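Local coordinates for Galactose/lactose metabolism regulatory protein GAL80 (Saccharomyces cerevisiae, PDB 3BTV) that represses the yeast galactose and lactose metabolic genes by binding the activator GAL4 and blocking its transcriptional activation when no inducing sugar is present, at residues Q154-P159 and N367-L371; Y160-A164 and I317-V321. The protein carries 1 engineered substitution. All coordinates share one frame; numbering follows the deposited sequence.

Interaction 1. Residues Q154-P159 and N367-L371; sequences QGRKSP and NIHRL
Arg370 reaches from helix 363-380 to the backbone of Lys157, where its NE donates a hydrogen bond of 2.8 Å to the carbonyl O. The oxygen is met almost end-on, with a C=O...N angle of 173°, but it is tilted out of the guanidinium plane, and the N-H...O angle is only 131°. A turn at chi3 (73°) swings the guanidinium back across Pro159, whose CG sits over one face, off-centre, 3.5 Å from NH1. The Lys157 and Arg370 side chains meet at their CB atoms; beyond them the lysine leans past Leu371, CG 3.7 Å from its CA, and carries NZ away to the carbonyl of Gly401.

Residues 154-157 form a short 3-10 turn that follows strand 148-152, the last strand of the Rossmann-type parallel sheet, and leads into helix 159-169, with Ser158 as N-cap: its OG makes weak hydrogen bonds to the backbone N of Tyr160 and Ile161. The Asn367 side chain lies against Gln154 O and Ser158. Its CB is 3.4 Å from Gln154 O, and its OD1 packs 3.5 Å from Ser158 CA while accepting a hydrogen bond from Tyr361 OH. Farther round the helix, Ile368 is directed away at its base, yet its CD1 comes back to press on the aliphatic part of Gln154, 3.3 Å from CG.

Interaction 2. Residues Y160-A164 and I317-V321; sequences YILRA and ISNLV
A helix lying on a β-sheet face is the motif here: helix 159-169 rests on strand 319-324 of the large mixed sheet, in the C-terminal part of the protein. The axes of 160-164 and 319-321 run nearly parallel, 18° apart and 8.9 Å from each other at closest approach. Tyr160 carries most of the contact from the helix side. With CG beside the backbone N (chi1 -59°), its ring is sent toward the start of the strand and reaches over the backbone there, one face set against the Ser318-Asn319 peptide, with Ser318 C and Asn319 N both lying above the ring toward its rim. The ring slides past Ile317, whose O is 3.4 Å from CD1; the isoleucine CG2 tucks against the base of the tyrosine, 3.5 Å from CB. The phenol OH accepts a hydrogen bond from Leu358 N, which ties the far end of the ring to the chain just beyond strand 352-356.

Leu320 points toward the helix at the other edge of the tyrosine. Its CB lies 4.1 Å from Tyr160 CD2, and CD2 of the leucine fits against Arg163 CB at 3.8 Å, while its CD1 faces the methyl of Ala164 at 4.2 Å. Beside them, Ile161 CD1 meets Ile317 CG1 at 4.0 Å, the two chains crossing roughly at right angles.

Ser318 and Asn319 both pair with Glu309, a classic beta bulge at the start of the strand. Leu306 and Leu308 of strand 305-310 extend the apolar surface beside Leu320; from helix 209-225, Ile220 packs on Ile161, and Met224 on both Ile161 and Ala164.

Overall arrangement
From the N terminus the chain builds the Rossmann-type parallel sheet, leaves its edge strand 148-152, and passes through 154-159 directly into 160-164, so the first segments of the two contacts are consecutive in the chain. Interaction 2 closes first, when the chain returns along 317-321 after forming much of the large mixed sheet. Interaction 1 closes later, at 367-371 on helix 363-380, and its loop encloses that of interaction 2. Their centres lie 12 Å apart, and they touch: Gly155 O packs on Ile161 CG1, and Leu162 reaches Arg156, Lys157 and Arg370. Together they join the exit from the Rossmann-type fold to helix 363-380 and to the mixed sheet.

Interaction 1. Residues Q154-P159 and N367-L371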
ATOM      1  N   GLN B 154       6.990 -22.028   9.281  1.00 46.49           N
ATOM      2  CA  GLN B 154       5.949 -22.578  10.145  1.00 50.38           C
ATOM      3  C   GLN B 154       4.658 -21.778  10.110  1.00 49.13           C
ATOM      4  O   GLN B 154       3.655 -22.184  10.707  1.00 51.80           O
ATOM      5  CB  GLN B 154       6.452 -22.702  11.585  1.00 43.07           C
ATOM      6  CG  GLN B 154       6.411 -21.404  12.359  1.00 52.90           C
ATOM      7  CD  GLN B 154       7.487 -20.438  11.931  1.00 60.93           C
ATOM      8  OE1 GLN B 154       8.601 -20.843  11.602  1.00 57.44           O
ATOM      9  NE2 GLN B 154       7.162 -19.151  11.933  1.00 95.18           N
ATOM     10  N   GLY B 155       4.682 -20.645   9.408  1.00 39.12           N
ATOM     11  CA  GLY B 155       3.490 -19.837   9.218  1.00 31.32           C
ATOM     12  C   GLY B 155       2.458 -20.604   8.406  1.00 47.80           C
ATOM     13  O   GLY B 155       1.243 -20.429   8.563  1.00 38.60           O
ATOM     14  N   ARG B 156       2.947 -21.460   7.519  1.00 40.49           N
ATOM     15  CA  ARG B 156       2.067 -22.288   6.710  1.00 44.15           C
ATOM     16  C   ARG B 156       1.267 -23.266   7.578  1.00 54.98           C
ATOM     17  O   ARG B 156       0.324 -23.893   7.096  1.00 43.83           O
ATOM     18  CB  ARG B 156       2.878 -23.067   5.668  1.00 42.21           C
ATOM     19  CG  ARG B 156       3.584 -22.200   4.636  1.00 40.89           C
ATOM     20  CD  ARG B 156       4.326 -23.054   3.598  1.00 44.36           C
ATOM     21  NE  ARG B 156       4.613 -22.269   2.400  1.00 60.95           N
ATOM     22  CZ  ARG B 156       4.636 -22.759   1.166  1.00 59.20           C
ATOM     23  NH1 ARG B 156       4.379 -24.041   0.958  1.00 53.30           N
ATOM     24  NH2 ARG B 156       4.889 -21.962   0.136  1.00 55.78           N
ATOM     25  N   LYS B 157       1.657 -23.403   8.847  1.00 46.11           N
ATOM     26  CA  LYS B 157       1.020 -24.344   9.778  1.00 42.96           C
ATOM     27  C   LYS B 157       0.165 -23.642  10.826  1.00 48.64           C
ATOM     28  O   LYS B 157      -0.382 -24.281  11.717  1.00 48.81           O
ATOM     29  CB  LYS B 157       2.073 -25.192  10.509  1.00 39.26           C
ATOM     30  CG  LYS B 157       2.735 -26.252   9.654  1.00 53.76           C
ATOM     31  CD  LYS B 157       1.723 -27.183   8.989  1.00 56.20           C
ATOM     32  CE  LYS B 157       2.400 -27.985   7.882  1.00 67.32           C
ATOM     33  NZ  LYS B 157       1.457 -28.698   6.974  1.00 57.12           N
ATOM     34  N   SER B 158       0.073 -22.324  10.744  1.00 33.74           N
ATOM     35  CA  SER B 158      -0.801 -21.585  11.649  1.00 33.88           C
ATOM     36  C   SER B 158      -2.260 -21.975  11.413  1.00 43.04           C
ATOM     37  O   SER B 158      -2.677 -22.187  10.276  1.00 44.71           O
ATOM     38  CB  SER B 158      -0.646 -20.081  11.445  1.00 34.15           C
ATOM     39  OG  SER B 158      -1.778 -19.382  11.952  1.00 38.37           O
ATOM     40  N   PRO B 159      -3.047 -22.060  12.492  1.00 43.47           N
ATOM     41  CA  PRO B 159      -4.454 -22.432  12.322  1.00 42.23           C
ATOM     42  C   PRO B 159      -5.194 -21.317  11.589  1.00 34.46           C
ATOM     43  O   PRO B 159      -6.130 -21.580  10.839  1.00 36.60           O
ATOM     44  CB  PRO B 159      -4.968 -22.558  13.767  1.00 47.66           C
ATOM     45  CG  PRO B 159      -3.729 -22.649  14.624  1.00 51.65           C
ATOM     46  CD  PRO B 159      -2.690 -21.851  13.904  1.00 42.16           C
ATOM     47  N   ASN B 367       2.900 -23.004  16.181  1.00 46.27           N
ATOM     48  CA  ASN B 367       3.144 -23.171  14.760  1.00 49.44           C
ATOM     49  C   ASN B 367       4.252 -24.175  14.492  1.00 49.27           C
ATOM     50  O   ASN B 367       4.102 -25.056  13.643  1.00 55.60           O
ATOM     51  CB  ASN B 367       3.411 -21.829  14.085  1.00 44.08           C
ATOM     52  CG  ASN B 367       2.194 -20.931  14.118  1.00 48.17           C
ATOM     53  OD1 ASN B 367       1.121 -21.367  14.514  1.00 50.13           O
ATOM     54  ND2 ASN B 367       2.350 -19.677  13.693  1.00 44.53           N
ATOM     55  N   ILE B 368       5.355 -24.059  15.227  1.00 53.59           N
ATOM     56  CA  ILE B 368       6.443 -25.023  15.077  1.00 45.03           C
ATOM     57  C   ILE B 368       5.979 -26.419  15.483  1.00 53.09           C
ATOM     58  O   ILE B 368       6.404 -27.420  14.907  1.00 50.64           O
ATOM     59  CB  ILE B 368       7.703 -24.643  15.897  1.00 56.97           C
ATOM     60  CG1 ILE B 368       8.527 -23.577  15.168  1.00 65.56           C
ATOM     61  CG2 ILE B 368       8.573 -25.861  16.106  1.00 55.73           C
ATOM     62  CD1 ILE B 368       7.905 -22.201  15.193  1.00 92.95           C
ATOM     63  N   HIS B 369       5.092 -26.484  16.469  1.00 51.73           N
ATOM     64  CA  HIS B 369       4.603 -27.773  16.937  1.00 56.45           C
ATOM     65  C   HIS B 369       3.845 -28.463  15.817  1.00 58.13           C
ATOM     66  O   HIS B 369       4.020 -29.656  15.568  1.00 54.55           O
ATOM     67  CB  HIS B 369       3.682 -27.599  18.143  1.00 52.17           C
ATOM     68  CG  HIS B 369       3.191 -28.895  18.712  1.00 79.56           C
ATOM     69  ND1 HIS B 369       1.964 -29.434  18.391  1.00 73.63           N
ATOM     70  CD2 HIS B 369       3.773 -29.768  19.569  1.00 70.58           C
ATOM     71  CE1 HIS B 369       1.806 -30.579  19.032  1.00 66.28           C
ATOM     72  NE2 HIS B 369       2.889 -30.805  19.751  1.00 82.01           N
ATOM     73  N   ARG B 370       3.006 -27.689  15.138  1.00 52.28           N
ATOM     74  CA  ARG B 370       2.131 -28.215  14.099  1.00 61.26           C
ATOM     75  C   ARG B 370       2.941 -28.616  12.876  1.00 57.90           C
ATOM     76  O   ARG B 370       2.525 -29.469  12.091  1.00 65.37           O
ATOM     77  CB  ARG B 370       1.036 -27.196  13.747  1.00 56.54           C
ATOM     78  CG  ARG B 370      -0.072 -27.130  14.801  1.00 63.77           C
ATOM     79  CD  ARG B 370      -0.934 -25.878  14.687  1.00 48.86           C
ATOM     80  NE  ARG B 370      -1.832 -25.911  13.530  1.00 86.69           N
ATOM     81  CZ  ARG B 370      -3.156 -26.045  13.600  1.00 96.51           C
ATOM     82  NH1 ARG B 370      -3.770 -26.153  14.776  1.00 67.92           N
ATOM     83  NH2 ARG B 370      -3.872 -26.063  12.485  1.00108.96           N
ATOM     84  N   LEU B 371       4.108 -28.001  12.724  1.00 49.62           N
ATOM     85  CA  LEU B 371       5.036 -28.386  11.663  1.00 60.52           C
ATOM     86  C   LEU B 371       5.618 -29.780  11.945  1.00 63.48           C
ATOM     87  O   LEU B 371       5.641 -30.649  11.072  1.00 63.42           O
ATOM     88  CB  LEU B 371       6.158 -27.351  11.536  1.00 51.11           C
ATOM     89  CG  LEU B 371       7.266 -27.657  10.530  1.00 66.81           C
ATOM     90  CD1 LEU B 371       6.675 -27.994   9.163  1.00 54.41           C
ATOM     91  CD2 LEU B 371       8.232 -26.479  10.440  1.00 62.31           C
TER

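Interaction 2. Residues Y160-A164 and I317-V321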
ATOM      1  N   TYR B 160      -4.780 -20.078  11.813  1.00 36.98           N
ATOM      2  CA  TYR B 160      -5.377 -18.941  11.104  1.00 36.05           C
ATOM      3  C   TYR B 160      -5.115 -18.967   9.602  1.00 44.03           C
ATOM      4  O   TYR B 160      -6.020 -18.736   8.792  1.00 35.33           O
ATOM      5  CB  TYR B 160      -4.869 -17.637  11.695  1.00 32.14           C
ATOM      6  CG  TYR B 160      -5.202 -17.507  13.167  1.00 43.90           C
ATOM      7  CD1 TYR B 160      -4.233 -17.707  14.150  1.00 39.83           C
ATOM      8  CD2 TYR B 160      -6.490 -17.192  13.572  1.00 31.54           C
ATOM      9  CE1 TYR B 160      -4.550 -17.587  15.511  1.00 42.54           C
ATOM     10  CE2 TYR B 160      -6.819 -17.074  14.924  1.00 44.05           C
ATOM     11  CZ  TYR B 160      -5.854 -17.280  15.888  1.00 42.26           C
ATOM     12  OH  TYR B 160      -6.193 -17.150  17.221  1.00 45.46           O
ATOM     13  N   ILE B 161      -3.870 -19.241   9.236  1.00 37.67           N
ATOM     14  CA  ILE B 161      -3.499 -19.333   7.833  1.00 29.76           C
ATOM     15  C   ILE B 161      -4.263 -20.456   7.141  1.00 31.73           C
ATOM     16  O   ILE B 161      -4.824 -20.257   6.069  1.00 35.12           O
ATOM     17  CB  ILE B 161      -1.977 -19.591   7.675  1.00 42.03           C
ATOM     18  CG1 ILE B 161      -1.180 -18.504   8.389  1.00 56.25           C
ATOM     19  CG2 ILE B 161      -1.584 -19.649   6.215  1.00 49.02           C
ATOM     20  CD1 ILE B 161      -1.624 -17.120   8.057  1.00 42.59           C
ATOM     21  N   LEU B 162      -4.295 -21.635   7.757  1.00 30.25           N
ATOM     22  CA  LEU B 162      -4.971 -22.771   7.134  1.00 40.89           C
ATOM     23  C   LEU B 162      -6.475 -22.518   6.979  1.00 38.59           C
ATOM     24  O   LEU B 162      -7.055 -22.854   5.956  1.00 40.48           O
ATOM     25  CB  LEU B 162      -4.711 -24.054   7.932  1.00 46.08           C
ATOM     26  CG  LEU B 162      -3.253 -24.506   7.810  1.00 50.70           C
ATOM     27  CD1 LEU B 162      -2.956 -25.604   8.807  1.00 54.49           C
ATOM     28  CD2 LEU B 162      -2.974 -24.960   6.381  1.00 41.61           C
ATOM     29  N   ARG B 163      -7.101 -21.916   7.990  1.00 40.86           N
ATOM     30  CA  ARG B 163      -8.522 -21.557   7.889  1.00 37.16           C
ATOM     31  C   ARG B 163      -8.741 -20.563   6.737  1.00 35.66           C
ATOM     32  O   ARG B 163      -9.644 -20.733   5.921  1.00 39.30           O
ATOM     33  CB  ARG B 163      -9.047 -20.966   9.204  1.00 34.08           C
ATOM     34  CG  ARG B 163      -9.406 -22.006  10.272  1.00 82.65           C
ATOM     35  CD  ARG B 163     -10.892 -22.394  10.235  1.00113.64           C
ATOM     36  NE  ARG B 163     -11.286 -23.210  11.389  1.00131.18           N
ATOM     37  CZ  ARG B 163     -12.546 -23.465  11.746  1.00120.98           C
ATOM     38  NH1 ARG B 163     -13.556 -22.965  11.046  1.00111.13           N
ATOM     39  NH2 ARG B 163     -12.798 -24.219  12.810  1.00111.25           N
ATOM     40  N   ALA B 164      -7.904 -19.536   6.653  1.00 34.01           N
ATOM     41  CA  ALA B 164      -8.032 -18.576   5.547  1.00 31.94           C
ATOM     42  C   ALA B 164      -7.875 -19.264   4.179  1.00 32.57           C
ATOM     43  O   ALA B 164      -8.668 -19.030   3.237  1.00 33.93           O
ATOM     44  CB  ALA B 164      -7.039 -17.450   5.702  1.00 33.25           C
ATOM     45  N   ILE B 317       0.252 -14.175  13.421  1.00 79.50           N
ATOM     46  CA  ILE B 317      -1.179 -13.980  13.160  1.00 47.17           C
ATOM     47  C   ILE B 317      -1.957 -14.480  14.356  1.00 48.44           C
ATOM     48  O   ILE B 317      -1.704 -15.580  14.854  1.00 57.87           O
ATOM     49  CB  ILE B 317      -1.655 -14.703  11.884  1.00 38.20           C
ATOM     50  CG1 ILE B 317      -0.973 -14.091  10.663  1.00 56.20           C
ATOM     51  CG2 ILE B 317      -3.175 -14.597  11.750  1.00 48.66           C
ATOM     52  CD1 ILE B 317      -1.281 -12.629  10.498  1.00 55.96           C
ATOM     53  N   SER B 318      -2.892 -13.667  14.829  1.00 50.09           N
ATOM     54  CA  SER B 318      -3.607 -13.999  16.046  1.00 45.34           C
ATOM     55  C   SER B 318      -5.115 -13.783  15.900  1.00 57.65           C
ATOM     56  O   SER B 318      -5.870 -14.008  16.837  1.00 45.34           O
ATOM     57  CB  SER B 318      -3.063 -13.180  17.215  1.00 47.66           C
ATOM     58  OG  SER B 318      -3.393 -11.813  17.067  1.00 64.39           O
ATOM     59  N   ASN B 319      -5.554 -13.354  14.722  1.00 59.86           N
ATOM     60  CA  ASN B 319      -6.973 -13.105  14.499  1.00 55.10           C
ATOM     61  C   ASN B 319      -7.367 -13.209  13.023  1.00 54.56           C
ATOM     62  O   ASN B 319      -6.671 -12.683  12.157  1.00 42.70           O
ATOM     63  CB  ASN B 319      -7.333 -11.726  15.040  1.00 53.76           C
ATOM     64  CG  ASN B 319      -8.809 -11.575  15.299  1.00 56.02           C
ATOM     65  OD1 ASN B 319      -9.459 -12.488  15.805  1.00 69.20           O
ATOM     66  ND2 ASN B 319      -9.349 -10.413  14.967  1.00 57.69           N
ATOM     67  N   LEU B 320      -8.475 -13.897  12.746  1.00 39.57           N
ATOM     68  CA  LEU B 320      -9.051 -13.971  11.393  1.00 31.74           C
ATOM     69  C   LEU B 320     -10.513 -13.509  11.387  1.00 38.47           C
ATOM     70  O   LEU B 320     -11.353 -13.997  12.164  1.00 31.68           O
ATOM     71  CB  LEU B 320      -8.952 -15.390  10.823  1.00 38.12           C
ATOM     72  CG  LEU B 320      -9.713 -15.701   9.517  1.00 36.58           C
ATOM     73  CD1 LEU B 320      -9.152 -14.928   8.336  1.00 38.83           C
ATOM     74  CD2 LEU B 320      -9.653 -17.181   9.228  1.00 40.55           C
ATOM     75  N   VAL B 321     -10.810 -12.567  10.507  1.00 33.09           N
ATOM     76  CA  VAL B 321     -12.147 -12.000  10.401  1.00 37.01           C
ATOM     77  C   VAL B 321     -12.681 -12.088   8.971  1.00 31.41           C
ATOM     78  O   VAL B 321     -11.974 -11.771   8.016  1.00 27.99           O
ATOM     79  CB  VAL B 321     -12.152 -10.520  10.823  1.00 40.46           C
ATOM     80  CG1 VAL B 321     -13.578 -10.016  10.922  1.00 42.49           C
ATOM     81  CG2 VAL B 321     -11.443 -10.334  12.176  1.00 42.05           C
TER